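Local atomic coordinates of trans-4-hydroxy-L-proline dehydratase (Clostridioides difficile 70-100-2010, PDB entry 6VXC), a protein that catalyses the glycyl-radical dehydration of trans-4-hydroxy-L-proline to (S)-1-pyrroline-5-carboxylate in the anaerobic breakdown of hydroxyproline. Residues A[400-405]-A[428-433]; A[439-444]-A[565-570]; A[516-521]-A[644-649]; A[658-663]-A[716-721]. All coordinates share one frame; numbering follows the deposited sequence.

How the contacts relate
Contacts 1, 3 and 4 are mostly buried, whereas contact 2 is only partly so. Contact 1 belongs to the five-stranded mixed sheet, at the start of helix 429-438. Contact 2 lies just beyond that helix and reaches the three-stranded parallel sheet through strand 565-573. Contact 4 uses the next strand of that sheet, 657-661, and Arg-568 O and Arg-659 N of the two contacts lie 2.8 Å apart. Contact 3 joins helices 506-538 and 630-647, the second leading on to strand 657-661. The chemistry differs accordingly: a carboxylate grips a turn in contact 1, a lysine lies on a tyrosine in contact 2, histidine meets glutamate in contact 3, and backbone bonds and waters dominate contact 4.

Contact 1 of 4, residues A[400-405]-A[428-433]; sequences QISKKT and NTEAIV
The carboxylate of Glu-430 is gripped at both oxygens by the turn 402-405. Ser-402 OG donates to Glu-430 OE2 at 2.8 Å, and the backbone N of Lys-403 donates to Glu-430 OE1 at 2.9 Å. Both donors come from the syn side, the amide tilted 30° out of the carboxylate plane. The bend of Glu-430 at chi2 (72°) folds the acid back to this turn. Ser-402 OG also accepts from Lys-404 N, which makes an ST turn. A water joins Lys-404 NZ to Glu-430 OE2.

Thr-429 is held twice. Its OG1 donates to Gln-400 OE1 at 2.8 Å, in the carbonyl plane and on a lone pair. Its N donates to Ile-401 O at 3.0 Å. Ile-432 CD1 packs on Gln-400 CD at 3.7 Å. The NE2 of the same amide serves Asn-364 and Gly-449.

Here parallel strands 396-401 and 426-428 end, and helix 429-438 begins. Asn-428 is the N-cap: its OD1 takes weak bonds from Glu-430 N and Ala-431 N, while its ND2 binds Gly-753 O. The paired donors and the nearby lysines would probably stabilise Glu-430 as a carboxylate.

Contact 2 of 4, residues A[439-444]-A[565-570]; sequences AGKTIE and YNTRYI
The main apolar contact is a CH-pi interaction between Lys-441 and Tyr-565. Lys-441 CG sits over the centre of the Tyr-565 ring, 3.7 Å from the centroid and 9° off the ring normal. The lysine chain bends at chi2 (73°) and then runs extended across the ring toward Tyr-565 CB, so that Lys-441 CE comes to 3.8 Å from Tyr-565 CG. Lys-441 CA also packs against Tyr-565 CE1 at 3.7 Å. Further along, Lys-441 NZ and Thr-567 CG2 meet tip to tip at 4.0 Å.

The contact ties the linker between helices 429-438 and 443-446 to strand 565-573, the middle strand of the three-stranded parallel sheet. Gly-440 ends the first helix with positive phi in a Schellman motif. Thr-442 is the N-cap of the second helix, its OG1 accepting from Asp-445 N.

Polar bonds hold both ends of the lysine-tyrosine pair. At the hydroxyl end, Thr-442 N makes a weak bond to Tyr-565 OH at 3.4 Å, and Asp-445 OD2 is a stronger partner of the same hydroxyl. At the ammonium end, Lys-441 NZ forms a salt bridge with Glu-463, whose OE2 also bonds Thr-567 OG1.

Contact 3 of 4, residues A[516-521]-A[644-649]; sequences QLHYMI and YNEVTG
His-518 ND1 donates to Glu-646 OE2 with an N-H...O angle of 159°. The modelled distance between these two atoms, 2.5 Å, is unusually short, and its exact value is doubtful. The oxygen lies at the edge of the imidazole, close to its plane. The carboxylate receives the bond on the syn side, and the two planes are turned 67° apart. The same OE2 also takes a salt bridge from Arg-650, which helps to position it. With this charge close by, the acid probably stays ionised.

Just inside this pair, Ile-521 and Glu-646 run antiparallel, flank to flank. Ile-521 CG1 touches Glu-646 CG at 3.7 Å. Leu-517 CG lies near the same methylene at 4.2 Å. At the next residue along, Val-647 CG2 meets Ile-521 CG2 at 3.9 Å.

The contact is helix-to-helix packing. It joins the long helix 506-538 to the last turn of helix 630-647, away from the active site. Glu-646 points its CG anti to the backbone N (chi1 -173°) and bends at chi2, which brings the acid to the histidine.

In the next shell, Val-647 also packs on Tyr-658 and Val-660 of strand 657-661. At the helix end, Tyr-644 O accepts from both Thr-648 N and Thr-648 OG1, which approach from opposite faces of its plane.

Contact 4 of 4, residues A[658-663]-A[716-721]; sequences YRVDML and IKTGGT
Val-660 O accepts from Gly-719 N at 2.8 Å, and Met-662 N donates to Gly-720 O at 3.0 Å. These two bonds fasten the loop 716-721 to strand 657-661, an outer strand of the parallel sheet, and its continuation. A single bridge pairs Met-662 with Thr-721. An ST turn shapes the loop: Thr-718 OG1 accepts from Gly-720 N at 2.9 Å, and the same hydroxyl bonds His-715 O. Gly-720 has a positive phi of 122°, where a CB would press on the preceding carbonyl.

Three waters link the two segments near Arg-659. Its NH1 donates to a water that bonds Ile-716 O. Its NE donates to a second water, which bonds Thr-718 O. A third water bonds Lys-717 O at 2.8 Å and takes a weak bond from Val-660 N. Arg-659 NH2 forms a salt bridge with Glu-657. The bend at chi3 (68°) turns the guanidinium toward these partners.

This end of strand 657-661 lies beside the probable active site: the Asp-661 side chain is about 4 Å from that of Glu-456, the probable proton acceptor, and about 8 Å from that of Cys-454, the probable radical cysteine. Asp-661 CB lies 3.3 Å from Gly-720 O.

Contact 1 of 4, residues A[400-405]-A[428-433]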
loop_
_atom_site.group_PDB
_atom_site.type_symbol
_atom_site.label_atom_id
_atom_site.label_comp_id
_atom_site.label_asym_id
_atom_site.label_seq_id
_atom_site.Cartn_x
_atom_site.Cartn_y
_atom_site.Cartn_z
ATOM N N GLN A 400 13.772 -0.996 8.817
ATOM C CA GLN A 400 14.394 0.310 8.674
ATOM C C GLN A 400 15.857 0.193 9.080
ATOM O O GLN A 400 16.169 -0.225 10.200
ATOM C CB GLN A 400 13.691 1.366 9.528
ATOM C CG GLN A 400 12.579 2.133 8.833
ATOM C CD GLN A 400 12.184 3.392 9.595
ATOM O OE1 GLN A 400 13.038 4.199 9.965
ATOM N NE2 GLN A 400 10.890 3.543 9.873
ATOM N N ILE A 401 16.739 0.587 8.181
ATOM C CA ILE A 401 18.169 0.537 8.396
ATOM C C ILE A 401 18.647 1.971 8.531
ATOM O O ILE A 401 18.436 2.783 7.630
ATOM C CB ILE A 401 18.881 -0.188 7.243
ATOM C CG1 ILE A 401 18.342 -1.619 7.078
ATOM C CG2 ILE A 401 20.386 -0.135 7.432
ATOM C CD1 ILE A 401 18.393 -2.492 8.332
ATOM N N SER A 402 19.272 2.272 9.663
ATOM C CA SER A 402 19.889 3.550 9.975
ATOM C C SER A 402 21.403 3.395 9.976
ATOM O O SER A 402 21.932 2.301 10.172
ATOM C CB SER A 402 19.407 4.053 11.353
ATOM O OG SER A 402 20.204 5.108 11.865
ATOM N N LYS A 403 22.100 4.520 9.792
ATOM C CA LYS A 403 23.534 4.545 10.063
ATOM C C LYS A 403 23.842 4.123 11.499
ATOM O O LYS A 403 24.977 3.741 11.792
ATOM C CB LYS A 403 24.092 5.940 9.795
ATOM C CG LYS A 403 23.521 6.981 10.727
ATOM C CD LYS A 403 24.023 8.381 10.424
ATOM C CE LYS A 403 23.496 9.375 11.465
ATOM N NZ LYS A 403 24.026 10.753 11.265
ATOM N N LYS A 404 22.859 4.204 12.395
ATOM C CA LYS A 404 22.981 3.803 13.790
ATOM C C LYS A 404 22.632 2.339 14.044
ATOM O O LYS A 404 22.804 1.873 15.174
ATOM C CB LYS A 404 22.078 4.675 14.673
ATOM C CG LYS A 404 22.238 6.201 14.523
ATOM C CD LYS A 404 21.221 6.867 15.420
ATOM C CE LYS A 404 21.441 8.362 15.624
ATOM N NZ LYS A 404 20.980 9.128 14.471
ATOM N N THR A 405 22.174 1.616 13.030
ATOM C CA THR A 405 21.714 0.238 13.162
ATOM C C THR A 405 22.908 -0.706 13.284
ATOM O O THR A 405 23.846 -0.616 12.493
ATOM C CB THR A 405 20.877 -0.157 11.939
ATOM O OG1 THR A 405 19.720 0.684 11.842
ATOM C CG2 THR A 405 20.467 -1.641 11.998
ATOM N N ASN A 428 15.653 3.319 4.210
ATOM C CA ASN A 428 16.717 4.178 4.735
ATOM C C ASN A 428 16.132 5.140 5.768
ATOM O O ASN A 428 15.446 6.105 5.415
ATOM C CB ASN A 428 17.391 4.932 3.593
ATOM C CG ASN A 428 18.534 5.822 4.058
ATOM O OD1 ASN A 428 18.727 6.028 5.251
ATOM N ND2 ASN A 428 19.322 6.320 3.106
ATOM N N THR A 429 16.419 4.882 7.045
ATOM C CA THR A 429 15.880 5.713 8.120
ATOM C C THR A 429 16.257 7.179 7.947
ATOM O O THR A 429 15.422 8.070 8.159
ATOM C CB THR A 429 16.358 5.199 9.480
ATOM O OG1 THR A 429 15.815 3.898 9.726
ATOM C CG2 THR A 429 15.973 6.169 10.595
ATOM N N GLU A 430 17.505 7.456 7.575
ATOM C CA GLU A 430 17.904 8.854 7.430
ATOM C C GLU A 430 17.176 9.524 6.274
ATOM O O GLU A 430 16.860 10.710 6.360
ATOM C CB GLU A 430 19.421 8.995 7.266
ATOM C CG GLU A 430 20.133 8.996 8.625
ATOM C CD GLU A 430 20.128 7.617 9.262
ATOM O OE1 GLU A 430 20.654 6.704 8.613
ATOM O OE2 GLU A 430 19.567 7.441 10.372
ATOM N N ALA A 431 16.897 8.788 5.194
ATOM C CA ALA A 431 16.119 9.369 4.107
ATOM C C ALA A 431 14.689 9.649 4.547
ATOM O O ALA A 431 14.153 10.734 4.303
ATOM C CB ALA A 431 16.147 8.444 2.886
ATOM N N ILE A 432 14.068 8.688 5.227
ATOM C CA ILE A 432 12.703 8.867 5.730
ATOM C C ILE A 432 12.596 10.131 6.573
ATOM O O ILE A 432 11.691 10.956 6.381
ATOM C CB ILE A 432 12.268 7.628 6.532
ATOM C CG1 ILE A 432 12.037 6.436 5.591
ATOM C CG2 ILE A 432 11.052 7.957 7.366
ATOM C CD1 ILE A 432 12.006 5.099 6.311
ATOM N N VAL A 433 13.502 10.291 7.536
ATOM C CA VAL A 433 13.408 11.439 8.431
ATOM C C VAL A 433 13.537 12.741 7.656
ATOM O O VAL A 433 12.775 13.691 7.880
ATOM C CB VAL A 433 14.452 11.346 9.552
ATOM C CG1 VAL A 433 14.563 12.691 10.278
ATOM C CG2 VAL A 433 14.044 10.264 10.521
HETATM O O HOH W 1 20.873 3.795 6.452
HETATM O O HOH W 2 18.914 9.429 12.507
#

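Contact 2 of 4, residues A[439-444]-A[565-570]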
loop_
_atom_site.group_PDB
_atom_site.type_symbol
_atom_site.label_atom_id
_atom_site.label_comp_id
_atom_site.label_asym_id
_atom_site.label_seq_id
_atom_site.Cartn_x
_atom_site.Cartn_y
_atom_site.Cartn_z
ATOM N N ALA A 439 8.971 17.912 4.017
ATOM C CA ALA A 439 7.540 18.121 3.870
ATOM C C ALA A 439 6.915 18.920 5.020
ATOM O O ALA A 439 5.707 19.166 4.992
ATOM C CB ALA A 439 6.836 16.760 3.737
ATOM N N GLY A 440 7.692 19.318 6.029
ATOM C CA GLY A 440 7.203 20.159 7.107
ATOM C C GLY A 440 7.021 19.485 8.459
ATOM O O GLY A 440 6.549 20.139 9.388
ATOM N N LYS A 441 7.340 18.204 8.603
ATOM C CA LYS A 441 7.268 17.558 9.908
ATOM C C LYS A 441 8.392 18.060 10.813
ATOM O O LYS A 441 9.527 18.256 10.367
ATOM C CB LYS A 441 7.372 16.036 9.759
ATOM C CG LYS A 441 6.136 15.305 9.315
ATOM C CD LYS A 441 5.814 15.534 7.843
ATOM C CE LYS A 441 4.614 14.679 7.413
ATOM N NZ LYS A 441 4.244 14.907 5.991
ATOM N N THR A 442 8.079 18.252 12.095
ATOM C CA THR A 442 9.129 18.538 13.066
ATOM C C THR A 442 10.026 17.304 13.261
ATOM O O THR A 442 9.623 16.167 12.995
ATOM C CB THR A 442 8.514 18.977 14.403
ATOM O OG1 THR A 442 7.782 17.885 14.974
ATOM C CG2 THR A 442 7.571 20.171 14.206
ATOM N N ILE A 443 11.260 17.532 13.728
ATOM C CA ILE A 443 12.150 16.390 13.963
ATOM C C ILE A 443 11.543 15.465 15.011
ATOM O O ILE A 443 11.640 14.235 14.908
ATOM C CB ILE A 443 13.571 16.844 14.357
ATOM C CG1 ILE A 443 14.492 15.638 14.571
ATOM C CG2 ILE A 443 13.574 17.646 15.624
ATOM C CD1 ILE A 443 14.749 14.811 13.330
ATOM N N GLU A 444 10.868 16.035 16.012
ATOM C CA GLU A 444 10.234 15.194 17.019
ATOM C C GLU A 444 9.208 14.258 16.392
ATOM O O GLU A 444 9.152 13.071 16.729
ATOM C CB GLU A 444 9.549 16.032 18.096
ATOM C CG GLU A 444 8.795 15.128 19.080
ATOM C CD GLU A 444 8.341 15.810 20.351
ATOM O OE1 GLU A 444 8.243 17.055 20.360
ATOM O OE2 GLU A 444 8.099 15.089 21.357
ATOM N N TYR A 565 -0.784 16.499 9.982
ATOM C CA TYR A 565 -0.188 16.707 8.674
ATOM C C TYR A 565 -1.095 16.127 7.601
ATOM O O TYR A 565 -1.707 15.076 7.795
ATOM C CB TYR A 565 1.204 16.061 8.590
ATOM C CG TYR A 565 2.163 16.494 9.688
ATOM C CD1 TYR A 565 2.819 17.728 9.630
ATOM C CD2 TYR A 565 2.427 15.662 10.762
ATOM C CE1 TYR A 565 3.696 18.112 10.609
ATOM C CE2 TYR A 565 3.298 16.040 11.767
ATOM C CZ TYR A 565 3.937 17.264 11.686
ATOM O OH TYR A 565 4.819 17.640 12.665
ATOM N N ASN A 566 -1.149 16.800 6.457
ATOM C CA ASN A 566 -2.009 16.380 5.361
ATOM C C ASN A 566 -1.259 16.530 4.050
ATOM O O ASN A 566 -0.800 17.620 3.698
ATOM C CB ASN A 566 -3.324 17.170 5.351
ATOM C CG ASN A 566 -4.198 16.825 6.537
ATOM O OD1 ASN A 566 -4.970 15.871 6.494
ATOM N ND2 ASN A 566 -4.045 17.571 7.622
ATOM N N THR A 567 -1.084 15.409 3.373
ATOM C CA THR A 567 -0.455 15.364 2.068
ATOM C C THR A 567 -1.256 14.435 1.170
ATOM O O THR A 567 -1.976 13.557 1.640
ATOM C CB THR A 567 1.010 14.881 2.158
ATOM O OG1 THR A 567 1.036 13.612 2.809
ATOM C CG2 THR A 567 1.871 15.855 2.949
ATOM N N ARG A 568 -1.111 14.641 -0.137
ATOM C CA ARG A 568 -1.689 13.798 -1.171
ATOM C C ARG A 568 -0.623 13.534 -2.223
ATOM O O ARG A 568 0.205 14.403 -2.509
ATOM C CB ARG A 568 -2.913 14.460 -1.836
ATOM C CG ARG A 568 -4.249 14.001 -1.259
ATOM C CD ARG A 568 -5.451 14.780 -1.782
ATOM N NE ARG A 568 -6.581 13.888 -2.019
ATOM C CZ ARG A 568 -7.264 13.280 -1.052
ATOM N NH1 ARG A 568 -6.922 13.456 0.216
ATOM N NH2 ARG A 568 -8.283 12.498 -1.353
ATOM N N TYR A 569 -0.669 12.342 -2.818
ATOM C CA TYR A 569 0.353 11.891 -3.743
ATOM C C TYR A 569 -0.267 11.455 -5.067
ATOM O O TYR A 569 -1.384 10.939 -5.117
ATOM C CB TYR A 569 1.171 10.719 -3.136
ATOM C CG TYR A 569 2.070 11.141 -1.992
ATOM C CD1 TYR A 569 1.590 11.247 -0.685
ATOM C CD2 TYR A 569 3.395 11.491 -2.227
ATOM C CE1 TYR A 569 2.426 11.651 0.359
ATOM C CE2 TYR A 569 4.216 11.889 -1.204
ATOM C CZ TYR A 569 3.734 11.971 0.079
ATOM O OH TYR A 569 4.574 12.379 1.084
ATOM N N ILE A 570 0.483 11.667 -6.139
ATOM C CA ILE A 570 0.274 10.999 -7.421
ATOM C C ILE A 570 1.514 10.151 -7.686
ATOM O O ILE A 570 2.636 10.644 -7.566
ATOM C CB ILE A 570 0.012 12.003 -8.560
ATOM C CG1 ILE A 570 -1.232 12.858 -8.263
ATOM C CG2 ILE A 570 -0.138 11.278 -9.903
ATOM C CD1 ILE A 570 -1.443 13.955 -9.258
#

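Contact 3 of 4, residues A[516-521]-A[644-649]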
loop_
_atom_site.group_PDB
_atom_site.type_symbol
_atom_site.label_atom_id
_atom_site.label_comp_id
_atom_site.label_asym_id
_atom_site.label_seq_id
_atom_site.Cartn_x
_atom_site.Cartn_y
_atom_site.Cartn_z
ATOM N N GLN A 516 2.333 18.431 -22.206
ATOM C CA GLN A 516 1.399 17.321 -22.068
ATOM C C GLN A 516 1.282 16.895 -20.611
ATOM O O GLN A 516 0.180 16.646 -20.120
ATOM C CB GLN A 516 1.823 16.148 -22.941
ATOM C CG GLN A 516 1.783 16.439 -24.428
ATOM C CD GLN A 516 0.388 16.343 -25.000
ATOM O OE1 GLN A 516 -0.572 16.011 -24.300
ATOM N NE2 GLN A 516 0.273 16.613 -26.289
ATOM N N LEU A 517 2.411 16.848 -19.898
ATOM C CA LEU A 517 2.410 16.499 -18.481
ATOM C C LEU A 517 1.555 17.468 -17.666
ATOM O O LEU A 517 0.752 17.048 -16.829
ATOM C CB LEU A 517 3.845 16.490 -17.961
ATOM C CG LEU A 517 4.122 16.141 -16.505
ATOM C CD1 LEU A 517 3.523 14.795 -16.189
ATOM C CD2 LEU A 517 5.632 16.128 -16.280
ATOM N N HIS A 518 1.764 18.770 -17.870
ATOM C CA HIS A 518 0.999 19.788 -17.156
ATOM C C HIS A 518 -0.492 19.582 -17.364
ATOM O O HIS A 518 -1.272 19.617 -16.414
ATOM C CB HIS A 518 1.427 21.185 -17.626
ATOM C CG HIS A 518 0.611 22.306 -17.047
ATOM N ND1 HIS A 518 0.668 22.667 -15.715
ATOM C CD2 HIS A 518 -0.266 23.160 -17.627
ATOM C CE1 HIS A 518 -0.138 23.693 -15.502
ATOM N NE2 HIS A 518 -0.715 24.012 -16.644
ATOM N N TYR A 519 -0.900 19.338 -18.608
ATOM C CA TYR A 519 -2.316 19.133 -18.894
ATOM C C TYR A 519 -2.849 17.898 -18.178
ATOM O O TYR A 519 -3.917 17.933 -17.559
ATOM C CB TYR A 519 -2.512 19.001 -20.398
ATOM C CG TYR A 519 -3.935 18.716 -20.829
ATOM C CD1 TYR A 519 -4.928 19.682 -20.700
ATOM C CD2 TYR A 519 -4.272 17.501 -21.400
ATOM C CE1 TYR A 519 -6.220 19.435 -21.114
ATOM C CE2 TYR A 519 -5.559 17.237 -21.819
ATOM C CZ TYR A 519 -6.533 18.209 -21.673
ATOM O OH TYR A 519 -7.819 17.962 -22.085
ATOM N N MET A 520 -2.109 16.789 -18.251
ATOM C CA MET A 520 -2.606 15.551 -17.658
ATOM C C MET A 520 -2.662 15.655 -16.133
ATOM O O MET A 520 -3.592 15.133 -15.501
ATOM C CB MET A 520 -1.728 14.380 -18.120
ATOM C CG MET A 520 -2.358 12.992 -17.964
ATOM S SD MET A 520 -3.999 12.826 -18.720
ATOM C CE MET A 520 -3.621 13.373 -20.373
ATOM N N ILE A 521 -1.676 16.321 -15.528
ATOM C CA ILE A 521 -1.717 16.545 -14.087
ATOM C C ILE A 521 -2.886 17.467 -13.723
ATOM O O ILE A 521 -3.607 17.223 -12.747
ATOM C CB ILE A 521 -0.366 17.093 -13.581
ATOM C CG1 ILE A 521 0.779 16.086 -13.836
ATOM C CG2 ILE A 521 -0.449 17.436 -12.092
ATOM C CD1 ILE A 521 0.526 14.709 -13.273
ATOM N N TYR A 644 8.277 16.234 -10.381
ATOM C CA TYR A 644 8.276 16.860 -9.066
ATOM C C TYR A 644 7.734 18.284 -9.136
ATOM O O TYR A 644 6.881 18.675 -8.334
ATOM C CB TYR A 644 9.694 16.866 -8.504
ATOM C CG TYR A 644 9.905 17.756 -7.309
ATOM C CD1 TYR A 644 9.615 17.302 -6.032
ATOM C CD2 TYR A 644 10.407 19.046 -7.453
ATOM C CE1 TYR A 644 9.796 18.103 -4.932
ATOM C CE2 TYR A 644 10.591 19.869 -6.344
ATOM C CZ TYR A 644 10.282 19.378 -5.083
ATOM O OH TYR A 644 10.442 20.145 -3.966
ATOM N N ASN A 645 8.215 19.071 -10.104
ATOM C CA ASN A 645 7.829 20.476 -10.196
ATOM C C ASN A 645 6.370 20.645 -10.588
ATOM O O ASN A 645 5.707 21.568 -10.106
ATOM C CB ASN A 645 8.713 21.206 -11.211
ATOM C CG ASN A 645 10.102 21.532 -10.673
ATOM O OD1 ASN A 645 10.279 21.792 -9.493
ATOM N ND2 ASN A 645 11.087 21.526 -11.553
ATOM N N GLU A 646 5.850 19.762 -11.435
ATOM C CA GLU A 646 4.475 19.896 -11.897
ATOM C C GLU A 646 3.466 19.576 -10.801
ATOM O O GLU A 646 2.382 20.176 -10.765
ATOM C CB GLU A 646 4.259 18.989 -13.101
ATOM C CG GLU A 646 2.925 19.158 -13.772
ATOM C CD GLU A 646 2.728 20.563 -14.268
ATOM O OE1 GLU A 646 3.626 21.081 -14.975
ATOM O OE2 GLU A 646 1.675 21.141 -13.944
ATOM N N VAL A 647 3.805 18.669 -9.890
ATOM C CA VAL A 647 2.860 18.170 -8.897
ATOM C C VAL A 647 3.019 18.859 -7.544
ATOM O O VAL A 647 2.030 19.241 -6.920
ATOM C CB VAL A 647 2.981 16.635 -8.760
ATOM C CG1 VAL A 647 2.137 16.144 -7.578
ATOM C CG2 VAL A 647 2.536 15.970 -10.029
ATOM N N THR A 648 4.256 19.017 -7.067
ATOM C CA THR A 648 4.501 19.332 -5.659
ATOM C C THR A 648 4.077 20.755 -5.275
ATOM O O THR A 648 4.437 21.733 -5.936
ATOM C CB THR A 648 5.987 19.146 -5.341
ATOM O OG1 THR A 648 6.398 17.821 -5.695
ATOM C CG2 THR A 648 6.253 19.384 -3.863
ATOM N N GLY A 649 3.384 20.879 -4.150
ATOM C CA GLY A 649 2.986 22.178 -3.654
ATOM C C GLY A 649 1.619 22.631 -4.109
ATOM O O GLY A 649 1.136 23.657 -3.630
#

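Contact 4 of 4, residues A[658-663]-A[716-721]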
loop_
_atom_site.group_PDB
_atom_site.type_symbol
_atom_site.label_atom_id
_atom_site.label_comp_id
_atom_site.label_asym_id
_atom_site.label_seq_id
_atom_site.Cartn_x
_atom_site.Cartn_y
_atom_site.Cartn_z
ATOM N N TYR A 658 0.111 18.687 -2.365
ATOM C CA TYR A 658 0.490 17.532 -3.158
ATOM C C TYR A 658 1.994 17.330 -3.117
ATOM O O TYR A 658 2.772 18.289 -3.019
ATOM C CB TYR A 658 0.031 17.682 -4.616
ATOM C CG TYR A 658 -1.362 17.185 -4.791
ATOM C CD1 TYR A 658 -2.447 18.013 -4.519
ATOM C CD2 TYR A 658 -1.608 15.875 -5.166
ATOM C CE1 TYR A 658 -3.718 17.561 -4.647
ATOM C CE2 TYR A 658 -2.900 15.404 -5.296
ATOM C CZ TYR A 658 -3.948 16.261 -5.031
ATOM O OH TYR A 658 -5.228 15.809 -5.145
ATOM N N ARG A 659 2.392 16.064 -3.147
ATOM C CA ARG A 659 3.786 15.671 -3.246
ATOM C C ARG A 659 3.878 14.448 -4.158
ATOM O O ARG A 659 2.875 13.934 -4.648
ATOM C CB ARG A 659 4.390 15.407 -1.858
ATOM C CG ARG A 659 4.286 16.614 -0.885
ATOM C CD ARG A 659 5.082 16.405 0.408
ATOM N NE ARG A 659 6.513 16.398 0.126
ATOM C CZ ARG A 659 7.229 17.483 -0.151
ATOM N NH1 ARG A 659 8.533 17.374 -0.400
ATOM N NH2 ARG A 659 6.650 18.680 -0.155
ATOM N N VAL A 660 5.088 13.942 -4.340
ATOM C CA VAL A 660 5.377 12.993 -5.400
ATOM C C VAL A 660 6.008 11.745 -4.790
ATOM O O VAL A 660 6.761 11.843 -3.817
ATOM C CB VAL A 660 6.283 13.712 -6.426
ATOM C CG1 VAL A 660 7.507 12.964 -6.765
ATOM C CG2 VAL A 660 5.454 14.205 -7.651
ATOM N N ASP A 661 5.646 10.569 -5.318
ATOM C CA ASP A 661 6.341 9.316 -5.026
ATOM C C ASP A 661 6.383 8.462 -6.297
ATOM O O ASP A 661 5.755 8.791 -7.308
ATOM C CB ASP A 661 5.704 8.561 -3.825
ATOM C CG ASP A 661 4.227 8.232 -4.016
ATOM O OD1 ASP A 661 3.772 8.234 -5.170
ATOM O OD2 ASP A 661 3.511 7.948 -3.002
ATOM N N MET A 662 7.143 7.361 -6.248
ATOM C CA MET A 662 7.449 6.562 -7.437
ATOM C C MET A 662 7.335 5.079 -7.095
ATOM O O MET A 662 8.294 4.486 -6.583
ATOM C CB MET A 662 8.843 6.896 -7.949
ATOM C CG MET A 662 9.113 8.394 -7.953
ATOM S SD MET A 662 8.439 9.155 -9.429
ATOM C CE MET A 662 9.645 8.551 -10.600
ATOM N N LEU A 663 6.184 4.485 -7.395
ATOM C CA LEU A 663 5.967 3.056 -7.210
ATOM C C LEU A 663 4.865 2.600 -8.160
ATOM O O LEU A 663 4.055 3.415 -8.609
ATOM C CB LEU A 663 5.615 2.716 -5.749
ATOM C CG LEU A 663 4.430 3.215 -4.896
ATOM C CD1 LEU A 663 4.351 4.718 -4.876
ATOM C CD2 LEU A 663 3.099 2.592 -5.243
ATOM N N ILE A 716 15.051 12.723 -1.252
ATOM C CA ILE A 716 14.586 13.495 -0.107
ATOM C C ILE A 716 13.363 14.334 -0.459
ATOM O O ILE A 716 12.546 14.640 0.416
ATOM C CB ILE A 716 15.719 14.366 0.460
ATOM C CG1 ILE A 716 16.949 13.513 0.766
ATOM C CG2 ILE A 716 15.230 15.126 1.686
ATOM C CD1 ILE A 716 16.633 12.269 1.528
ATOM N N LYS A 717 13.219 14.716 -1.727
ATOM C CA LYS A 717 12.098 15.523 -2.210
ATOM C C LYS A 717 10.858 14.708 -2.546
ATOM O O LYS A 717 9.890 15.281 -3.047
ATOM C CB LYS A 717 12.529 16.323 -3.438
ATOM C CG LYS A 717 13.543 17.399 -3.124
ATOM C CD LYS A 717 13.942 18.168 -4.381
ATOM C CE LYS A 717 14.987 19.224 -4.036
ATOM N NZ LYS A 717 15.527 19.883 -5.249
ATOM N N THR A 718 10.856 13.403 -2.283
ATOM C CA THR A 718 9.714 12.544 -2.552
ATOM C C THR A 718 9.119 12.025 -1.248
ATOM O O THR A 718 9.673 12.199 -0.159
ATOM C CB THR A 718 10.099 11.340 -3.411
ATOM O OG1 THR A 718 10.795 10.387 -2.598
ATOM C CG2 THR A 718 10.973 11.744 -4.616
ATOM N N GLY A 719 7.981 11.348 -1.384
ATOM C CA GLY A 719 7.437 10.548 -0.309
ATOM C C GLY A 719 7.761 9.077 -0.494
ATOM O O GLY A 719 6.978 8.214 -0.085
ATOM N N GLY A 720 8.878 8.776 -1.168
ATOM C CA GLY A 720 9.325 7.408 -1.326
ATOM C C GLY A 720 9.488 6.947 -2.768
ATOM O O GLY A 720 8.717 7.342 -3.649
ATOM N N THR A 721 10.488 6.095 -3.013
ATOM C CA THR A 721 10.753 5.506 -4.319
ATOM C C THR A 721 11.000 4.011 -4.142
ATOM O O THR A 721 11.488 3.574 -3.095
ATOM C CB THR A 721 11.983 6.116 -4.995
ATOM O OG1 THR A 721 13.136 5.838 -4.194
ATOM C CG2 THR A 721 11.823 7.633 -5.199
HETATM O O HOH W 3 9.727 15.117 0.960
HETATM O O HOH W 4 7.121 13.592 1.258
HETATM O O HOH W 5 7.204 15.965 -3.617
#